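Local coordinates for OBG-type G domain-containing protein (Pyrococcus horikoshii, PDB 2E87), which is of unknown physiological role but binds GDP and, as an Obg-type G protein related to NOG1, probably GTP as well, at residues Arg45-Leu48 and Arg49-Val53; Val57-Asn60 and Leu61-Val64; Leu85-Arg88 and Asp89-His92; Arg232-Ile235 and Glu236-Ala239. One frame throughout, in Å; residues are numbered along the deposited sequence.

Contact 1: Arg45-Leu48 and Arg49-Val53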
loop_
_atom_site.group_PDB
_atom_site.type_symbol
_atom_site.label_atom_id
_atom_site.label_comp_id
_atom_site.label_asym_id
_atom_site.label_seq_id
_atom_site.Cartn_x
_atom_site.Cartn_y
_atom_site.Cartn_z
ATOM N N ARG A 45 -31.224 -34.965 -0.960
ATOM C CA ARG A 45 -31.469 -33.566 -1.260
ATOM C C ARG A 45 -30.849 -32.723 -0.164
ATOM O O ARG A 45 -30.185 -31.724 -0.438
ATOM C CB ARG A 45 -32.977 -33.263 -1.342
ATOM C CG ARG A 45 -33.565 -33.414 -2.723
ATOM C CD ARG A 45 -34.819 -32.573 -2.916
ATOM N NE ARG A 45 -35.410 -32.808 -4.232
ATOM C CZ ARG A 45 -36.238 -33.812 -4.507
ATOM N NH1 ARG A 45 -36.583 -34.670 -3.554
ATOM N NH2 ARG A 45 -36.707 -33.971 -5.738
ATOM N N GLU A 46 -31.086 -33.140 1.077
ATOM C CA GLU A 46 -30.571 -32.444 2.238
ATOM C C GLU A 46 -29.049 -32.451 2.202
ATOM O O GLU A 46 -28.413 -31.461 2.554
ATOM C CB GLU A 46 -31.111 -33.107 3.499
ATOM C CG GLU A 46 -32.629 -33.045 3.577
ATOM C CD GLU A 46 -33.156 -31.637 3.813
ATOM O OE1 GLU A 46 -32.523 -30.671 3.357
ATOM O OE2 GLU A 46 -34.222 -31.491 4.441
ATOM N N GLU A 47 -28.471 -33.564 1.760
ATOM C CA GLU A 47 -27.020 -33.669 1.631
ATOM C C GLU A 47 -26.547 -32.678 0.572
ATOM O O GLU A 47 -25.523 -32.010 0.747
ATOM C CB GLU A 47 -26.607 -35.074 1.198
ATOM C CG GLU A 47 -26.564 -36.073 2.316
ATOM C CD GLU A 47 -26.353 -37.491 1.820
ATOM O OE1 GLU A 47 -25.401 -37.727 1.035
ATOM O OE2 GLU A 47 -27.141 -38.365 2.225
ATOM N N LEU A 48 -27.292 -32.588 -0.527
ATOM C CA LEU A 48 -26.929 -31.679 -1.597
ATOM C C LEU A 48 -26.976 -30.253 -1.075
ATOM O O LEU A 48 -26.095 -29.458 -1.367
ATOM C CB LEU A 48 -27.877 -31.826 -2.792
ATOM C CG LEU A 48 -27.663 -30.821 -3.931
ATOM C CD1 LEU A 48 -26.267 -30.965 -4.545
ATOM C CD2 LEU A 48 -28.720 -31.040 -4.981
ATOM N N ARG A 49 -28.008 -29.929 -0.300
ATOM C CA ARG A 49 -28.129 -28.587 0.244
ATOM C C ARG A 49 -26.941 -28.269 1.137
ATOM O O ARG A 49 -26.334 -27.201 1.014
ATOM C CB ARG A 49 -29.406 -28.437 1.062
ATOM C CG ARG A 49 -30.681 -28.404 0.265
ATOM C CD ARG A 49 -31.821 -27.897 1.148
ATOM N NE ARG A 49 -33.073 -27.743 0.411
ATOM C CZ ARG A 49 -33.868 -28.750 0.076
ATOM N NH1 ARG A 49 -33.548 -29.988 0.421
ATOM N NH2 ARG A 49 -34.970 -28.522 -0.628
ATOM N N VAL A 50 -26.602 -29.192 2.035
ATOM C CA VAL A 50 -25.481 -28.964 2.938
ATOM C C VAL A 50 -24.182 -28.706 2.180
ATOM O O VAL A 50 -23.392 -27.851 2.570
ATOM C CB VAL A 50 -25.297 -30.149 3.898
ATOM C CG1 VAL A 50 -23.958 -30.049 4.599
ATOM C CG2 VAL A 50 -26.413 -30.151 4.916
ATOM N N ARG A 51 -23.971 -29.422 1.082
ATOM C CA ARG A 51 -22.755 -29.242 0.298
ATOM C C ARG A 51 -22.753 -27.953 -0.498
ATOM O O ARG A 51 -21.713 -27.318 -0.645
ATOM C CB ARG A 51 -22.544 -30.409 -0.674
ATOM C CG ARG A 51 -22.348 -31.750 -0.020
ATOM C CD ARG A 51 -21.479 -32.628 -0.898
ATOM N NE ARG A 51 -21.487 -34.020 -0.461
ATOM C CZ ARG A 51 -22.471 -34.877 -0.726
ATOM N NH1 ARG A 51 -23.527 -34.482 -1.433
ATOM N NH2 ARG A 51 -22.396 -36.128 -0.283
ATOM N N THR A 52 -23.911 -27.579 -1.033
ATOM C CA THR A 52 -24.009 -26.369 -1.829
ATOM C C THR A 52 -23.797 -25.136 -0.946
ATOM O O THR A 52 -23.094 -24.203 -1.333
ATOM C CB THR A 52 -25.380 -26.292 -2.554
ATOM O OG1 THR A 52 -25.613 -27.514 -3.261
ATOM C CG2 THR A 52 -25.394 -25.140 -3.563
ATOM N N VAL A 53 -24.391 -25.122 0.242
ATOM C CA VAL A 53 -24.200 -23.979 1.129
ATOM C C VAL A 53 -22.737 -23.904 1.486
ATOM O O VAL A 53 -22.138 -22.843 1.446
ATOM C CB VAL A 53 -24.997 -24.105 2.436
ATOM C CG1 VAL A 53 -24.524 -23.036 3.452
ATOM C CG2 VAL A 53 -26.475 -23.940 2.142
#
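Leu48 and Thr52 meet one helical turn apart, where both backbone and side chain of the threonine turn to the same carbonyl. Thr52 N reaches Leu48 O at 2.9 Å, and the Thr52 hydroxyl adds a second bond, OG1 to Leu48 O at 2.8 Å, arriving from above the carbonyl plane. That hydroxyl can fold back because OG1 stands beside its own backbone N (chi1 -52°). Leu48 CD1 lies 3.7 Å from Thr52 OG1, so the leucine branch flanks the polar pair. Regular i to i+4 bonds run alongside, such as Val50 N to Glu46 O at 2.9 Å.

The charged pairs are looser. Arg49 extends from CG to NE, which brings NH1 back over the preceding turn to within 3.8 Å of Arg45 CB. There it forms a weak, bent salt bridge to Glu46, whose OE1 is less surely placed and has a stronger partner in Arg129; the carboxylate and guanidinium planes stand 62° apart. An alanine in place of Arg49 is likely to take from Glu46 its weak second partner beside Arg129 and to uncover the flank of Arg45. The exposed Arg51 runs beside Glu47, which is itself buried against Ile116 and Arg117 of helix 88-117, yet Glu47 OE1 and Arg51 NH2 stay 3.7 Å apart, a long salt bridge.

Helix 38-67 is thus a worked case of one helix with several dressed faces in a bundle: Arg49 lies on Arg129 and Tyr133 of helix 122-142, Val53 on Phe22 and Ala25 of helix 14-30, and Val50 on Val113 of helix 88-117.

Contact 2: Val57-Asn60 and Leu61-Val64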
loop_
_atom_site.group_PDB
_atom_site.type_symbol
_atom_site.label_atom_id
_atom_site.label_comp_id
_atom_site.label_asym_id
_atom_site.label_seq_id
_atom_site.Cartn_x
_atom_site.Cartn_y
_atom_site.Cartn_z
ATOM N N VAL A 57 -20.366 -20.595 0.201
ATOM C CA VAL A 57 -19.770 -19.734 1.213
ATOM C C VAL A 57 -18.248 -19.792 1.145
ATOM O O VAL A 57 -17.580 -18.760 1.114
ATOM C CB VAL A 57 -20.212 -20.138 2.632
ATOM C CG1 VAL A 57 -19.361 -19.416 3.657
ATOM C CG2 VAL A 57 -21.679 -19.819 2.828
ATOM N N ARG A 58 -17.701 -21.002 1.112
ATOM C CA ARG A 58 -16.262 -21.156 1.086
ATOM C C ARG A 58 -15.641 -20.591 -0.178
ATOM O O ARG A 58 -14.556 -20.032 -0.132
ATOM C CB ARG A 58 -15.893 -22.624 1.290
ATOM C CG ARG A 58 -16.059 -23.077 2.745
ATOM C CD ARG A 58 -16.309 -24.575 2.854
ATOM N NE ARG A 58 -15.283 -25.318 2.151
ATOM C CZ ARG A 58 -15.515 -26.145 1.144
ATOM N NH1 ARG A 58 -16.750 -26.353 0.715
ATOM N NH2 ARG A 58 -14.497 -26.749 0.553
ATOM N N ASP A 59 -16.341 -20.691 -1.300
ATOM C CA ASP A 59 -15.797 -20.159 -2.533
ATOM C C ASP A 59 -15.713 -18.643 -2.496
ATOM O O ASP A 59 -14.684 -18.082 -2.867
ATOM C CB ASP A 59 -16.626 -20.607 -3.732
ATOM C CG ASP A 59 -16.452 -22.088 -4.036
ATOM O OD1 ASP A 59 -15.544 -22.731 -3.450
ATOM O OD2 ASP A 59 -17.227 -22.604 -4.869
ATOM N N ASN A 60 -16.774 -17.974 -2.045
ATOM C CA ASN A 60 -16.735 -16.516 -1.990
ATOM C C ASN A 60 -15.687 -16.038 -0.978
ATOM O O ASN A 60 -14.856 -15.181 -1.296
ATOM C CB ASN A 60 -18.121 -15.937 -1.668
ATOM C CG ASN A 60 -19.085 -15.992 -2.875
ATOM O OD1 ASN A 60 -19.146 -15.067 -3.686
ATOM N ND2 ASN A 60 -19.825 -17.093 -2.994
ATOM N N LEU A 61 -15.684 -16.612 0.223
ATOM C CA LEU A 61 -14.702 -16.186 1.208
ATOM C C LEU A 61 -13.269 -16.432 0.738
ATOM O O LEU A 61 -12.419 -15.550 0.847
ATOM C CB LEU A 61 -14.936 -16.892 2.542
ATOM C CG LEU A 61 -16.239 -16.528 3.258
ATOM C CD1 LEU A 61 -16.374 -17.445 4.444
ATOM C CD2 LEU A 61 -16.252 -15.044 3.695
ATOM N N ARG A 62 -13.007 -17.624 0.208
ATOM C CA ARG A 62 -11.675 -17.980 -0.253
ATOM C C ARG A 62 -11.158 -17.039 -1.332
ATOM O O ARG A 62 -9.947 -16.843 -1.457
ATOM C CB ARG A 62 -11.667 -19.413 -0.774
ATOM C CG ARG A 62 -10.286 -19.955 -1.060
ATOM C CD ARG A 62 -10.360 -21.406 -1.495
ATOM N NE ARG A 62 -10.442 -22.326 -0.357
ATOM C CZ ARG A 62 -11.470 -23.133 -0.110
ATOM N NH1 ARG A 62 -12.521 -23.134 -0.928
ATOM N NH2 ARG A 62 -11.436 -23.953 0.941
ATOM N N LYS A 63 -12.075 -16.469 -2.112
ATOM C CA LYS A 63 -11.720 -15.531 -3.173
ATOM C C LYS A 63 -11.080 -14.290 -2.568
ATOM O O LYS A 63 -10.206 -13.678 -3.177
ATOM C CB LYS A 63 -12.968 -15.125 -3.974
ATOM C CG LYS A 63 -12.765 -13.893 -4.857
ATOM C CD LYS A 63 -14.050 -13.431 -5.574
ATOM C CE LYS A 63 -14.378 -14.266 -6.818
ATOM N NZ LYS A 63 -15.528 -13.709 -7.617
ATOM N N VAL A 64 -11.530 -13.912 -1.372
ATOM C CA VAL A 64 -10.991 -12.746 -0.664
ATOM C C VAL A 64 -9.542 -12.985 -0.227
ATOM O O VAL A 64 -8.679 -12.112 -0.358
ATOM C CB VAL A 64 -11.808 -12.433 0.610
ATOM C CG1 VAL A 64 -11.245 -11.219 1.289
ATOM C CG2 VAL A 64 -13.274 -12.217 0.263
#
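Val57 and Leu61 supply the apolar part of this turn of helix. Their side chains lie alongside each other and point the same way, Val57 CG1 resting 3.7 Å from Leu61 CD1, while Leu61 CG also rides over the carbonyl oxygen of Val57.

Backbone bonds form the second group. Leu61 N meets Val57 O at 3.0 Å with an almost linear N-H (173°), and Arg62 N meets Arg58 O at 2.9 Å. At the next residue the pattern slackens: Lys63 N is shared between Asp59 O at 3.2 Å and, weakly, Asn60 O, so that an i to i+3 component appears beside the i to i+4 bond.

Charge makes the third group, and here the pairing is loose. Arg62 CG is anti to the backbone N (chi1 -170°) and its chain then bends at chi3, which carries NH1 back above the earlier turn. Asp59 OD1 approaches that guanidinium at its edge, but at 4.0 Å from Arg62 NH1 the salt bridge is long. Arg58 runs beside Arg62 with its guanidinium turned 82° against it, the two NH2 atoms 4.2 Å apart; such like charges would probably repel. Arg58 NE is buried without a partner, and its NH1 has weak bonds to Ser54 and Asn55 and a long, weak ion pair to Glu109 of helix 88-117. Asn60 looks back along the helix, its ND2 bonded to Val56 O.

Within the helical bundle, Val57 is wedged between Ile105 of helix 88-117, Leu17 and Ala21 of helix 14-30 and Leu140 of helix 122-142, which Leu61 touches too.

Contact 3: Leu85-Arg88 and Asp89-His92. With SO4 (sulfate ion), chain B.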
loop_
_atom_site.group_PDB
_atom_site.type_symbol
_atom_site.label_atom_id
_atom_site.label_comp_id
_atom_site.label_asym_id
_atom_site.label_seq_id
_atom_site.Cartn_x
_atom_site.Cartn_y
_atom_site.Cartn_z
ATOM N N LEU A 85 -3.073 3.528 6.874
ATOM C CA LEU A 85 -4.445 3.687 6.414
ATOM C C LEU A 85 -5.528 2.793 7.030
ATOM O O LEU A 85 -6.664 3.235 7.209
ATOM C CB LEU A 85 -4.498 3.515 4.890
ATOM C CG LEU A 85 -3.740 4.532 4.040
ATOM C CD1 LEU A 85 -3.879 4.194 2.568
ATOM C CD2 LEU A 85 -4.293 5.911 4.315
ATOM N N VAL A 86 -5.203 1.548 7.351
ATOM C CA VAL A 86 -6.235 0.647 7.861
ATOM C C VAL A 86 -5.816 -0.192 9.049
ATOM O O VAL A 86 -6.611 -0.983 9.558
ATOM C CB VAL A 86 -6.701 -0.301 6.731
ATOM C CG1 VAL A 86 -7.060 0.512 5.504
ATOM C CG2 VAL A 86 -5.597 -1.295 6.364
ATOM N N ASP A 87 -4.560 -0.030 9.464
ATOM C CA ASP A 87 -3.968 -0.766 10.588
ATOM C C ASP A 87 -3.601 -2.211 10.265
ATOM O O ASP A 87 -4.462 -3.077 10.169
ATOM C CB ASP A 87 -4.881 -0.758 11.825
ATOM C CG ASP A 87 -4.171 -1.286 13.050
ATOM O OD1 ASP A 87 -4.278 -2.491 13.347
ATOM O OD2 ASP A 87 -3.463 -0.495 13.704
ATOM N N ARG A 88 -2.304 -2.459 10.138
ATOM C CA ARG A 88 -1.802 -3.779 9.796
ATOM C C ARG A 88 -2.327 -4.932 10.650
ATOM O O ARG A 88 -2.715 -5.972 10.119
ATOM C CB ARG A 88 -0.278 -3.799 9.862
ATOM C CG ARG A 88 0.316 -5.106 9.353
ATOM C CD ARG A 88 1.582 -5.466 10.101
ATOM N NE ARG A 88 2.617 -4.452 9.952
ATOM C CZ ARG A 88 3.479 -4.404 8.943
ATOM N NH1 ARG A 88 3.436 -5.327 7.981
ATOM N NH2 ARG A 88 4.385 -3.432 8.899
ATOM N N ASP A 89 -2.309 -4.755 11.967
ATOM C CA ASP A 89 -2.739 -5.806 12.877
ATOM C C ASP A 89 -4.225 -6.128 12.721
ATOM O O ASP A 89 -4.628 -7.286 12.763
ATOM C CB ASP A 89 -2.391 -5.414 14.317
ATOM C CG ASP A 89 -2.740 -6.501 15.327
ATOM O OD1 ASP A 89 -3.743 -6.323 16.060
ATOM O OD2 ASP A 89 -2.022 -7.530 15.388
ATOM N N THR A 90 -5.034 -5.103 12.520
ATOM C CA THR A 90 -6.459 -5.285 12.323
ATOM C C THR A 90 -6.713 -6.029 11.009
ATOM O O THR A 90 -7.568 -6.918 10.937
ATOM C CB THR A 90 -7.191 -3.924 12.277
ATOM O OG1 THR A 90 -7.005 -3.253 13.524
ATOM C CG2 THR A 90 -8.680 -4.105 12.033
ATOM N N PHE A 91 -5.965 -5.662 9.973
ATOM C CA PHE A 91 -6.125 -6.300 8.676
ATOM C C PHE A 91 -5.813 -7.790 8.759
ATOM O O PHE A 91 -6.602 -8.617 8.314
ATOM C CB PHE A 91 -5.219 -5.637 7.639
ATOM C CG PHE A 91 -5.697 -5.809 6.227
ATOM C CD1 PHE A 91 -6.703 -5.000 5.718
ATOM C CD2 PHE A 91 -5.164 -6.811 5.419
ATOM C CE1 PHE A 91 -7.174 -5.184 4.430
ATOM C CE2 PHE A 91 -5.627 -7.006 4.126
ATOM C CZ PHE A 91 -6.636 -6.194 3.627
ATOM N N HIS A 92 -4.663 -8.132 9.336
ATOM C CA HIS A 92 -4.262 -9.527 9.458
ATOM C C HIS A 92 -5.300 -10.349 10.190
ATOM O O HIS A 92 -5.582 -11.483 9.799
ATOM C CB HIS A 92 -2.914 -9.651 10.183
ATOM C CG HIS A 92 -1.730 -9.606 9.268
ATOM N ND1 HIS A 92 -0.488 -9.168 9.678
ATOM C CD2 HIS A 92 -1.593 -9.964 7.969
ATOM C CE1 HIS A 92 0.362 -9.256 8.669
ATOM N NE2 HIS A 92 -0.283 -9.736 7.621
HETATM S S SO4 B . 0.845 -12.128 4.827
HETATM O O1 SO4 B . 1.379 -12.363 3.418
HETATM O O2 SO4 B . -0.428 -11.251 4.834
HETATM O O3 SO4 B . 0.487 -13.526 5.352
HETATM O O4 SO4 B . 1.894 -11.395 5.631
#
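An aspartate N-cap opens helix 88-117: Asp87 OD1 takes Thr90 N at 2.8 Å through the lone pair pointing away from the other carboxylate oxygen. The same OD1 receives the Thr90 hydroxyl, OG1 also at 2.8 Å but from above the carboxylate plane, so two donors of a single residue grip one oxygen and hold the carboxylate against the first turn. Asp87 swings CG anti to its backbone nitrogen (chi1 -169°) to reach them, and the two side chains cross at about a right angle.

Asp87 is also where helix 76-86 gives way, its positive phi of 76° turning the chain sharply into the next helix, a tight corner between two consecutive helices, with hardly any linker. Its carbonyl serves the new helix as well, Asp87 O accepting Phe91 N at 3.0 Å. Across the corner Val86 CG2 touches Phe91 CD1 at 3.9 Å, and Tyr149 of helix 144-156 lies against Thr90 and Phe91 while its OH bonds to Val86 O.

Farther along, Arg88 and His92 run side by side, with guanidinium and imidazole planes 34° apart and Arg88 CG 4.2 Å from His92 ND1. His92 NE2 donates to O2 of a sulfate at 3.2 Å, O2 lying in the ring plane, and more weakly to its O4; Ser72 OG binds the same ion, which probably came from the crystallisation liquor.

Contact 4: Arg232-Ile235 and Glu236-Ala239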
loop_
_atom_site.group_PDB
_atom_site.type_symbol
_atom_site.label_atom_id
_atom_site.label_comp_id
_atom_site.label_asym_id
_atom_site.label_seq_id
_atom_site.Cartn_x
_atom_site.Cartn_y
_atom_site.Cartn_z
ATOM N N ARG A 232 4.092 16.452 15.278
ATOM C CA ARG A 232 3.138 15.574 14.595
ATOM C C ARG A 232 2.638 14.356 15.378
ATOM O O ARG A 232 3.326 13.841 16.264
ATOM C CB ARG A 232 3.771 15.069 13.297
ATOM C CG ARG A 232 4.215 16.141 12.314
ATOM C CD ARG A 232 3.136 16.388 11.286
ATOM N NE ARG A 232 3.697 16.709 9.984
ATOM C CZ ARG A 232 3.012 16.681 8.848
ATOM N NH1 ARG A 232 1.727 16.342 8.849
ATOM N NH2 ARG A 232 3.614 16.992 7.709
ATOM N N ASN A 233 1.438 13.897 15.013
ATOM C CA ASN A 233 0.814 12.711 15.610
ATOM C C ASN A 233 1.738 11.547 15.303
ATOM O O ASN A 233 2.486 11.600 14.327
ATOM C CB ASN A 233 -0.531 12.415 14.952
ATOM C CG ASN A 233 -1.479 13.581 15.017
ATOM O OD1 ASN A 233 -1.108 14.717 14.713
ATOM N ND2 ASN A 233 -2.720 13.311 15.404
ATOM N N GLU A 234 1.683 10.494 16.110
ATOM C CA GLU A 234 2.546 9.349 15.862
ATOM C C GLU A 234 2.184 8.651 14.551
ATOM O O GLU A 234 3.026 7.982 13.939
ATOM C CB GLU A 234 2.484 8.357 17.030
ATOM C CG GLU A 234 3.316 8.781 18.237
ATOM C CD GLU A 234 4.817 8.755 17.960
ATOM O OE1 GLU A 234 5.383 7.649 17.816
ATOM O OE2 GLU A 234 5.433 9.841 17.884
ATOM N N ILE A 235 0.944 8.828 14.110
ATOM C CA ILE A 235 0.488 8.215 12.875
ATOM C C ILE A 235 0.994 8.968 11.630
ATOM O O ILE A 235 1.638 8.376 10.759
ATOM C CB ILE A 235 -1.051 8.119 12.853
ATOM C CG1 ILE A 235 -1.505 7.353 11.612
ATOM C CG2 ILE A 235 -1.669 9.511 12.917
ATOM C CD1 ILE A 235 -3.007 7.396 11.383
ATOM N N GLU A 236 0.721 10.268 11.541
ATOM C CA GLU A 236 1.175 11.033 10.387
ATOM C C GLU A 236 2.686 10.999 10.361
ATOM O O GLU A 236 3.311 11.132 9.319
ATOM C CB GLU A 236 0.654 12.469 10.445
ATOM C CG GLU A 236 0.747 13.114 11.793
ATOM C CD GLU A 236 -0.055 14.393 11.861
ATOM O OE1 GLU A 236 -1.272 14.347 11.569
ATOM O OE2 GLU A 236 0.526 15.444 12.211
ATOM N N LYS A 237 3.268 10.785 11.524
ATOM C CA LYS A 237 4.708 10.695 11.651
ATOM C C LYS A 237 5.156 9.392 10.968
ATOM O O LYS A 237 6.187 9.351 10.282
ATOM C CB LYS A 237 5.049 10.666 13.133
ATOM C CG LYS A 237 6.424 11.124 13.536
ATOM C CD LYS A 237 6.365 11.470 15.028
ATOM C CE LYS A 237 7.656 12.069 15.566
ATOM N NZ LYS A 237 7.495 12.472 17.004
ATOM N N GLN A 238 4.378 8.328 11.163
ATOM C CA GLN A 238 4.695 7.039 10.565
ATOM C C GLN A 238 4.549 7.155 9.040
ATOM O O GLN A 238 5.327 6.566 8.293
ATOM C CB GLN A 238 3.749 5.958 11.103
ATOM C CG GLN A 238 4.137 4.504 10.769
ATOM C CD GLN A 238 2.971 3.519 10.945
ATOM O OE1 GLN A 238 1.915 3.885 11.461
ATOM N NE2 GLN A 238 3.166 2.267 10.519
ATOM N N ALA A 239 3.555 7.922 8.594
ATOM C CA ALA A 239 3.295 8.132 7.170
ATOM C C ALA A 239 4.433 8.891 6.493
ATOM O O ALA A 239 4.781 8.626 5.333
ATOM C CB ALA A 239 1.996 8.900 6.982
#
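Glu236 folds back over the residues that precede it, reaching Arg232 and Asn233 at the start of helix 234-241. Its CG sits between the backbone N and the carbonyl carbon (chi1 43°), and from there the chain runs extended, CG packing 3.4 Å from Asn233 N. OE2 then accepts Asn233 N in a weak but fairly straight bond of 3.3 Å. Arg232 comes to the same oxygen with the edge of its guanidinium, NH1 at 3.7 Å from Glu236 OE2, a long salt bridge between planes set at 90°; Arg232 NH2 is held separately by Gly223 O. With an alanine at Glu236, Asn233 N would probably lose this acceptor and Arg232 its carboxylate, leaving the guanidinium tethered mainly through Gly223.

Lys237 contributes from another side. Its backbone N bonds to Asn233 O at 3.0 Å, and its extended side chain lies along Glu234, where Lys237 NZ meets Glu234 OE2 at 3.5 Å in a weak salt bridge. Ile235 takes part chiefly through its carbonyl, Ile235 O accepting Ala239 N at 2.9 Å in the carbonyl plane, with a weaker bond from Gln238 N.

The carboxylate of the third helical residue (N3) returning to the backbone N-H of the N-cap residue is one half of a capping box, here at the head of a helix that follows the DTPG sequence ending in Gly223, probably the switch II region of this G domain.

How the contacts relate
Contacts 1 and 2 follow one another on helix 38-67, their centres about 17 Å apart, and both look toward Glu109 of helix 88-117: Arg51 touches it, while Arg58 pairs with it weakly. Contact 3 is the corner where that same helix begins, its centre about 20 Å from that of contact 2. Contact 4 belongs to the G domain, yet its nearest atoms are about 6 Å from contact 3. Asp83 connects the two, bonding Arg88 N on one hand and Gln238 NE2 on the other. Only contact 4 approaches the nucleotide, the Arg232 side chain lying about 13 Å from GDP and about 10 Å from that of the GDP-binding Lys180.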